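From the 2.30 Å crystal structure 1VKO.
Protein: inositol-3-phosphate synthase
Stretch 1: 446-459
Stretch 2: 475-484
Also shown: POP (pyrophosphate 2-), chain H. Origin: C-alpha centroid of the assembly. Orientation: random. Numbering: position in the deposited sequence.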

ATOM      1  N   PRO A 446      -7.883  25.626   5.650  1.00 27.12           N
ATOM      2  CA  PRO A 446      -6.829  26.256   6.425  1.00 29.38           C
ATOM      3  C   PRO A 446      -5.859  27.043   5.522  1.00 30.88           C
ATOM      4  O   PRO A 446      -5.345  28.089   5.959  1.00 33.76           O
ATOM      5  N   LEU A 447      -5.649  26.571   4.279  1.00 26.03           N
ATOM      6  CA  LEU A 447      -4.727  27.213   3.335  1.00 25.20           C
ATOM      7  C   LEU A 447      -5.347  28.481   2.790  1.00 24.93           C
ATOM      8  O   LEU A 447      -4.661  29.431   2.418  1.00 27.27           O
ATOM      9  N   ILE A 448      -6.661  28.498   2.721  1.00 23.09           N
ATOM     10  CA  ILE A 448      -7.326  29.707   2.367  1.00 20.90           C
ATOM     11  C   ILE A 448      -7.087  30.707   3.498  1.00 21.87           C
ATOM     12  O   ILE A 448      -6.811  31.870   3.223  1.00 21.69           O
ATOM     13  N   TYR A 449      -7.148  30.267   4.764  1.00 23.00           N
ATOM     14  CA  TYR A 449      -6.910  31.209   5.856  1.00 20.33           C
ATOM     15  C   TYR A 449      -5.467  31.675   5.808  1.00 20.89           C
ATOM     16  O   TYR A 449      -5.222  32.837   6.002  1.00 21.02           O
ATOM     17  N   ASP A 450      -4.514  30.797   5.490  1.00 20.40           N
ATOM     18  CA  ASP A 450      -3.125  31.231   5.468  1.00 19.10           C
ATOM     19  C   ASP A 450      -2.819  32.216   4.356  1.00 23.69           C
ATOM     20  O   ASP A 450      -2.043  33.179   4.562  1.00 24.43           O
ATOM     21  N   LEU A 451      -3.375  31.980   3.165  1.00 23.98           N
ATOM     22  CA  LEU A 451      -3.089  32.888   2.037  1.00 22.44           C
ATOM     23  C   LEU A 451      -3.608  34.302   2.376  1.00 20.38           C
ATOM     24  O   LEU A 451      -2.892  35.304   2.262  1.00 18.54           O
ATOM     25  N   ALA A 452      -4.850  34.382   2.825  1.00 20.43           N
ATOM     26  CA  ALA A 452      -5.401  35.668   3.185  1.00 19.42           C
ATOM     27  C   ALA A 452      -4.459  36.308   4.218  1.00 21.83           C
ATOM     28  O   ALA A 452      -4.121  37.498   4.113  1.00 25.17           O
ATOM     29  N   ILE A 453      -4.001  35.507   5.181  1.00 20.16           N
ATOM     30  CA  ILE A 453      -3.402  36.049   6.393  1.00 19.62           C
ATOM     31  C   ILE A 453      -1.994  36.559   6.089  1.00 20.79           C
ATOM     32  O   ILE A 453      -1.594  37.641   6.516  1.00 20.90           O
ATOM     33  N   LEU A 454      -1.251  35.807   5.306  1.00 20.90           N
ATOM     34  CA  LEU A 454       0.065  36.260   4.918  1.00 21.71           C
ATOM     35  C   LEU A 454      -0.001  37.463   3.988  1.00 23.25           C
ATOM     36  O   LEU A 454       0.939  38.269   3.956  1.00 25.48           O
ATOM     37  N   THR A 455      -1.100  37.593   3.231  1.00 23.26           N
ATOM     38  CA  THR A 455      -1.279  38.750   2.350  1.00 21.71           C
ATOM     39  C   THR A 455      -1.466  40.056   3.133  1.00 24.41           C
ATOM     40  O   THR A 455      -0.791  41.042   2.852  1.00 24.75           O
ATOM     41  N   GLU A 456      -2.377  40.044   4.107  1.00 25.14           N
ATOM     42  CA  GLU A 456      -2.611  41.210   4.957  1.00 29.34           C
ATOM     43  C   GLU A 456      -1.337  41.598   5.693  1.00 31.70           C
ATOM     44  O   GLU A 456      -1.066  42.784   5.891  1.00 34.70           O
ATOM     45  N   LEU A 457      -0.562  40.595   6.106  1.00 31.55           N
ATOM     46  CA  LEU A 457       0.698  40.840   6.775  1.00 27.67           C
ATOM     47  C   LEU A 457       1.641  41.514   5.798  1.00 27.30           C
ATOM     48  O   LEU A 457       2.233  42.540   6.125  1.00 29.10           O
ATOM     49  N   ALA A 458       1.783  40.967   4.596  1.00 26.43           N
ATOM     50  CA  ALA A 458       2.677  41.592   3.626  1.00 24.48           C
ATOM     51  C   ALA A 458       2.234  43.041   3.313  1.00 24.84           C
ATOM     52  O   ALA A 458       3.069  43.921   3.002  1.00 22.11           O
ATOM     53  N   SER A 459       0.924  43.288   3.408  1.00 24.69           N
ATOM     54  CA  SER A 459       0.386  44.608   3.131  1.00 23.29           C
ATOM     55  C   SER A 459       0.867  45.590   4.192  1.00 23.75           C
ATOM     56  O   SER A 459       0.737  46.796   4.001  1.00 25.24           O
ATOM     57  N   VAL A 475       3.836  40.480  -6.991  1.00 29.00           N
ATOM     58  CA  VAL A 475       3.634  39.039  -7.155  1.00 28.18           C
ATOM     59  C   VAL A 475       4.234  38.404  -5.949  1.00 30.74           C
ATOM     60  O   VAL A 475       5.465  38.184  -5.914  1.00 31.33           O
ATOM     61  N   LEU A 476       3.409  38.120  -4.948  1.00 31.31           N
ATOM     62  CA  LEU A 476       3.997  37.739  -3.693  1.00 30.54           C
ATOM     63  C   LEU A 476       4.278  36.276  -3.528  1.00 31.44           C
ATOM     64  O   LEU A 476       3.449  35.494  -3.028  1.00 32.31           O
ATOM     65  N   SER A 477       5.484  35.929  -3.983  1.00 28.71           N
ATOM     66  CA  SER A 477       5.975  34.578  -4.032  1.00 28.86           C
ATOM     67  C   SER A 477       6.190  33.912  -2.681  1.00 28.10           C
ATOM     68  O   SER A 477       6.229  32.698  -2.621  1.00 30.06           O
ATOM     69  N   ILE A 478       6.314  34.673  -1.602  1.00 26.09           N
ATOM     70  CA  ILE A 478       6.402  34.079  -0.262  1.00 26.54           C
ATOM     71  C   ILE A 478       5.205  33.203   0.089  1.00 27.61           C
ATOM     72  O   ILE A 478       5.240  32.487   1.101  1.00 26.58           O
ATOM     73  N   LEU A 479       4.161  33.264  -0.736  1.00 24.91           N
ATOM     74  CA  LEU A 479       2.957  32.440  -0.560  1.00 25.76           C
ATOM     75  C   LEU A 479       3.102  31.029  -1.144  1.00 26.19           C
ATOM     76  O   LEU A 479       2.196  30.199  -1.049  1.00 26.47           O
ATOM     77  N   SER A 480       4.258  30.778  -1.730  1.00 26.31           N
ATOM     78  CA  SER A 480       4.578  29.550  -2.447  1.00 26.98           C
ATOM     79  C   SER A 480       4.358  28.260  -1.702  1.00 28.27           C
ATOM     80  O   SER A 480       3.989  27.264  -2.311  1.00 30.62           O
ATOM     81  N   LEU A 481       4.628  28.260  -0.398  1.00 30.56           N
ATOM     82  CA  LEU A 481       4.462  27.043   0.405  1.00 29.01           C
ATOM     83  C   LEU A 481       3.044  26.562   0.385  1.00 25.92           C
ATOM     84  O   LEU A 481       2.795  25.380   0.607  1.00 26.19           O
ATOM     85  N   LEU A 482       2.124  27.482   0.111  1.00 23.58           N
ATOM     86  CA  LEU A 482       0.718  27.150   0.067  1.00 23.05           C
ATOM     87  C   LEU A 482       0.246  26.749  -1.333  1.00 22.94           C
ATOM     88  O   LEU A 482      -0.905  26.339  -1.506  1.00 18.07           O
ATOM     89  N   LEU A 483       1.130  26.860  -2.328  1.00 23.40           N
ATOM     90  CA  LEU A 483       0.687  26.803  -3.722  1.00 24.29           C
ATOM     91  C   LEU A 483       1.513  25.839  -4.558  1.00 25.83           C
ATOM     92  O   LEU A 483       2.719  25.719  -4.332  1.00 24.94           O
ATOM     93  N   LYS A 484       0.852  25.186  -5.523  1.00 26.27           N
ATOM     94  CA  LYS A 484       1.430  24.105  -6.309  1.00 29.49           C
ATOM     95  C   LYS A 484       2.294  24.617  -7.408  1.00 32.17           C
ATOM     96  O   LYS A 484       3.345  24.029  -7.696  1.00 31.05           O
TER

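The contact between these two stretches of inositol-3-phosphate synthase is a mainly apolar, leucine-rich packing of a helix against a 3-10 segment, with no hydrogen bond crossing between them. It illustrates a general principle: a helix and a short 3-10 segment can pack through interlocking apolar side chains without exchanging a hydrogen bond. On the helix, Leu447, Leu451, Leu454 and Ala458 follow at intervals of three or four residues, with Thr455 beside Leu454, so that they recur along one side, while Ile448, Ala452 and Glu456 point away. The partner answers with Leu476, Leu479 and Leu482, spaced by three, with Leu479 and Leu482 in the 3-10 segment and Leu476 just ahead of it. Together the two sides bury 506 Å².

Leu482 lies at the heart of the contact. Its CA-to-CB bond points toward the helix, with chi1 m and chi2 at -24°, between wells, and its side chain meets four helix residues. Its CB lies 3.7 Å from Leu451 CD2, its CD2 3.7 Å from Leu454 CD1, its CD1 4.1 Å from Leu447 CG, and its CG 4.1 Å from Asp450 CB. Asp450 thus offers its aliphatic carbon here, while its carboxylate is hydrogen-bonded elsewhere in the structure.

Leu451, an mt rotamer, starts sideways, but its end comes nearer the partner. Besides Leu482, its CD2 reaches Leu479 CD1 and Leu483 CG, each at 4.0 Å. Leu479 is also mt and also begins sideways; its CD2 packs 3.5 Å from the CB of Leu454, another mt leucine. Farther along, Leu476 points toward the helix in a pt conformation, bringing its CD1 to 3.5 Å from Ala458 CB. The small alanine side chain contributes its single methyl carbon to this close approach.

Thr455 and Ser480 find acceptors within their own stretches. Thr455, with chi1 m, donates from OG1 to Leu451 O at 2.9 Å, one turn back in its own helix; the same OG1 lies 3.9 Å from Leu479 CD1, a packing contact. In the other stretch, Ser480 points away from the helix and its OG donates to Ser477 O across a very short 2.5 Å.

Just beyond the leucines, Lys484 takes no part in the packing. Its side chain, with chi1 at -91° between wells, runs through t at chi2 and chi3, then turns at chi4 (p) to bring NZ to the pyrophosphate, where it donates to POP O5 at 2.6 Å and to POP O at 2.9 Å. The stretch therefore passes from an apolar contact to an anion-binding lysine within two residues of Leu482.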

ATOM      1  CB  PRO A 446      -6.103  25.074   7.097  1.00 30.12           C
ATOM      2  CG  PRO A 446      -6.687  23.843   6.525  1.00 24.33           C
ATOM      3  CD  PRO A 446      -8.017  24.193   5.970  1.00 27.42           C
ATOM      4  CB  LEU A 447      -4.371  26.272   2.176  1.00 25.34           C
ATOM      5  CG  LEU A 447      -3.198  25.283   2.249  1.00 34.10           C
ATOM      6  CD1 LEU A 447      -3.154  24.486   3.525  1.00 44.78           C
ATOM      7  CD2 LEU A 447      -3.237  24.335   1.058  1.00 31.67           C
ATOM      8  CB  ILE A 448      -8.807  29.484   2.128  1.00 21.94           C
ATOM      9  CG1 ILE A 448      -9.025  28.765   0.784  1.00 17.31           C
ATOM     10  CG2 ILE A 448      -9.536  30.854   2.150  1.00 21.69           C
ATOM     11  CD1 ILE A 448     -10.400  28.208   0.605  1.00 22.36           C
ATOM     12  CB  TYR A 449      -7.220  30.668   7.253  1.00 19.53           C
ATOM     13  CG  TYR A 449      -8.554  30.041   7.459  1.00 13.14           C
ATOM     14  CD1 TYR A 449      -9.700  30.561   6.890  1.00 20.97           C
ATOM     15  CD2 TYR A 449      -8.666  28.909   8.256  1.00 20.39           C
ATOM     16  CE1 TYR A 449     -10.948  29.967   7.117  1.00  7.26           C
ATOM     17  CE2 TYR A 449      -9.892  28.308   8.494  1.00 14.17           C
ATOM     18  CZ  TYR A 449     -11.012  28.841   7.927  1.00 11.53           C
ATOM     19  OH  TYR A 449     -12.192  28.194   8.113  1.00 21.20           O
ATOM     20  CB  ASP A 450      -2.165  30.066   5.350  1.00 18.40           C
ATOM     21  CG  ASP A 450      -2.224  29.110   6.545  1.00 30.18           C
ATOM     22  OD1 ASP A 450      -2.330  29.593   7.701  1.00 32.74           O
ATOM     23  OD2 ASP A 450      -2.136  27.858   6.409  1.00 29.94           O
ATOM     24  CB  LEU A 451      -3.685  32.360   0.730  1.00 19.54           C
ATOM     25  CG  LEU A 451      -3.084  31.080   0.124  1.00 17.69           C
ATOM     26  CD1 LEU A 451      -4.155  30.355  -0.674  1.00 22.54           C
ATOM     27  CD2 LEU A 451      -1.858  31.355  -0.745  1.00  7.65           C
ATOM     28  CB  ALA A 452      -6.824  35.508   3.740  1.00 18.69           C
ATOM     29  CB  ILE A 453      -3.499  35.020   7.549  1.00 18.75           C
ATOM     30  CG1 ILE A 453      -4.937  35.017   8.105  1.00 18.19           C
ATOM     31  CG2 ILE A 453      -2.483  35.297   8.669  1.00 17.09           C
ATOM     32  CD1 ILE A 453      -5.224  33.931   9.108  1.00  7.84           C
ATOM     33  CB  LEU A 454       0.834  35.110   4.265  1.00 23.56           C
ATOM     34  CG  LEU A 454       1.113  34.003   5.259  1.00 19.60           C
ATOM     35  CD1 LEU A 454       1.452  32.740   4.552  1.00 17.59           C
ATOM     36  CD2 LEU A 454       2.187  34.391   6.318  1.00 18.19           C
ATOM     37  CB  THR A 455      -2.433  38.544   1.372  1.00 23.31           C
ATOM     38  OG1 THR A 455      -2.118  37.465   0.488  1.00 22.55           O
ATOM     39  CG2 THR A 455      -2.542  39.751   0.428  1.00 17.62           C
ATOM     40  CB  GLU A 456      -3.724  40.940   5.965  1.00 27.99           C
ATOM     41  CG  GLU A 456      -4.284  42.184   6.639  1.00 26.68           C
ATOM     42  CD  GLU A 456      -3.372  42.752   7.705  1.00 24.03           C
ATOM     43  OE1 GLU A 456      -2.817  41.953   8.492  1.00 20.80           O
ATOM     44  OE2 GLU A 456      -3.212  44.003   7.772  1.00 29.11           O
ATOM     45  CB  LEU A 457       1.317  39.556   7.339  1.00 26.68           C
ATOM     46  CG  LEU A 457       2.825  39.673   7.653  1.00 29.94           C
ATOM     47  CD1 LEU A 457       3.102  40.678   8.801  1.00 26.77           C
ATOM     48  CD2 LEU A 457       3.472  38.344   7.921  1.00 16.59           C
ATOM     49  CB  ALA A 458       2.779  40.747   2.364  1.00 24.13           C
ATOM     50  CB  SER A 459      -1.143  44.588   3.024  1.00 22.87           C
ATOM     51  OG  SER A 459      -1.771  44.861   4.261  1.00 29.24           O
ATOM     52  CB  VAL A 475       4.379  38.438  -8.384  1.00 28.23           C
ATOM     53  CG1 VAL A 475       4.123  36.921  -8.470  1.00 19.72           C
ATOM     54  CG2 VAL A 475       3.939  39.088  -9.665  1.00 21.86           C
ATOM     55  CB  LEU A 476       3.418  38.476  -2.464  1.00 34.88           C
ATOM     56  CG  LEU A 476       2.240  38.015  -1.623  1.00 28.41           C
ATOM     57  CD1 LEU A 476       1.930  39.073  -0.614  1.00 27.79           C
ATOM     58  CD2 LEU A 476       1.092  37.827  -2.513  1.00 34.24           C
ATOM     59  CB  SER A 477       7.256  34.503  -4.884  1.00 31.70           C
ATOM     60  OG  SER A 477       8.195  35.520  -4.555  1.00 29.75           O
ATOM     61  CB  ILE A 478       6.579  35.146   0.875  1.00 29.09           C
ATOM     62  CG1 ILE A 478       5.429  36.169   0.896  1.00 20.50           C
ATOM     63  CG2 ILE A 478       7.933  35.810   0.809  1.00 28.06           C
ATOM     64  CD1 ILE A 478       5.319  36.864   2.218  1.00 22.18           C
ATOM     65  CB  LEU A 479       1.743  33.122  -1.219  1.00 24.89           C
ATOM     66  CG  LEU A 479       1.286  34.494  -0.715  1.00 19.80           C
ATOM     67  CD1 LEU A 479      -0.005  34.853  -1.420  1.00 25.32           C
ATOM     68  CD2 LEU A 479       1.107  34.450   0.803  1.00 21.91           C
ATOM     69  CB  SER A 480       6.048  29.590  -2.859  1.00 24.97           C
ATOM     70  OG  SER A 480       6.165  30.552  -3.848  1.00 22.54           O
ATOM     71  CB  LEU A 481       4.968  27.199   1.855  1.00 29.48           C
ATOM     72  CG  LEU A 481       4.238  28.027   2.902  1.00 35.34           C
ATOM     73  CD1 LEU A 481       4.760  27.683   4.334  1.00 22.97           C
ATOM     74  CD2 LEU A 481       4.469  29.477   2.558  1.00 47.34           C
ATOM     75  CB  LEU A 482      -0.135  28.327   0.602  1.00 24.08           C
ATOM     76  CG  LEU A 482      -0.138  28.656   2.103  1.00 16.66           C
ATOM     77  CD1 LEU A 482       0.242  27.458   2.934  1.00 35.02           C
ATOM     78  CD2 LEU A 482       0.762  29.808   2.438  1.00 16.62           C
ATOM     79  CB  LEU A 483       0.715  28.211  -4.330  1.00 20.58           C
ATOM     80  CG  LEU A 483      -0.240  29.253  -3.713  1.00 27.94           C
ATOM     81  CD1 LEU A 483       0.166  30.646  -4.164  1.00 29.99           C
ATOM     82  CD2 LEU A 483      -1.751  28.969  -3.969  1.00 13.05           C
ATOM     83  CB  LYS A 484       0.362  23.301  -7.007  1.00 30.01           C
ATOM     84  CG  LYS A 484      -0.141  22.146  -6.237  1.00 27.46           C
ATOM     85  CD  LYS A 484      -0.836  21.182  -7.196  1.00 27.90           C
ATOM     86  CE  LYS A 484      -1.854  20.382  -6.419  1.00 23.82           C
ATOM     87  NZ  LYS A 484      -3.051  21.203  -6.033  1.00 37.73           N
TER
HETATM   88  P1  POP H 602      -2.854  17.930  -3.948  1.00 50.92           P
HETATM   89  O1  POP H 602      -1.940  18.635  -2.956  1.00 48.27           O
HETATM   90  O2  POP H 602      -3.579  16.797  -3.261  1.00 54.44           O
HETATM   91  O3  POP H 602      -2.017  17.360  -5.083  1.00 38.38           O
HETATM   92  O   POP H 602      -3.974  18.989  -4.485  1.00 48.93           O
HETATM   93  P2  POP H 602      -5.174  18.691  -5.549  1.00 52.01           P
HETATM   94  O4  POP H 602      -6.463  18.491  -4.757  1.00 46.73           O
HETATM   95  O5  POP H 602      -5.278  19.876  -6.500  1.00 50.61           O
HETATM   96  O6  POP H 602      -5.010  17.438  -6.416  1.00 50.86           O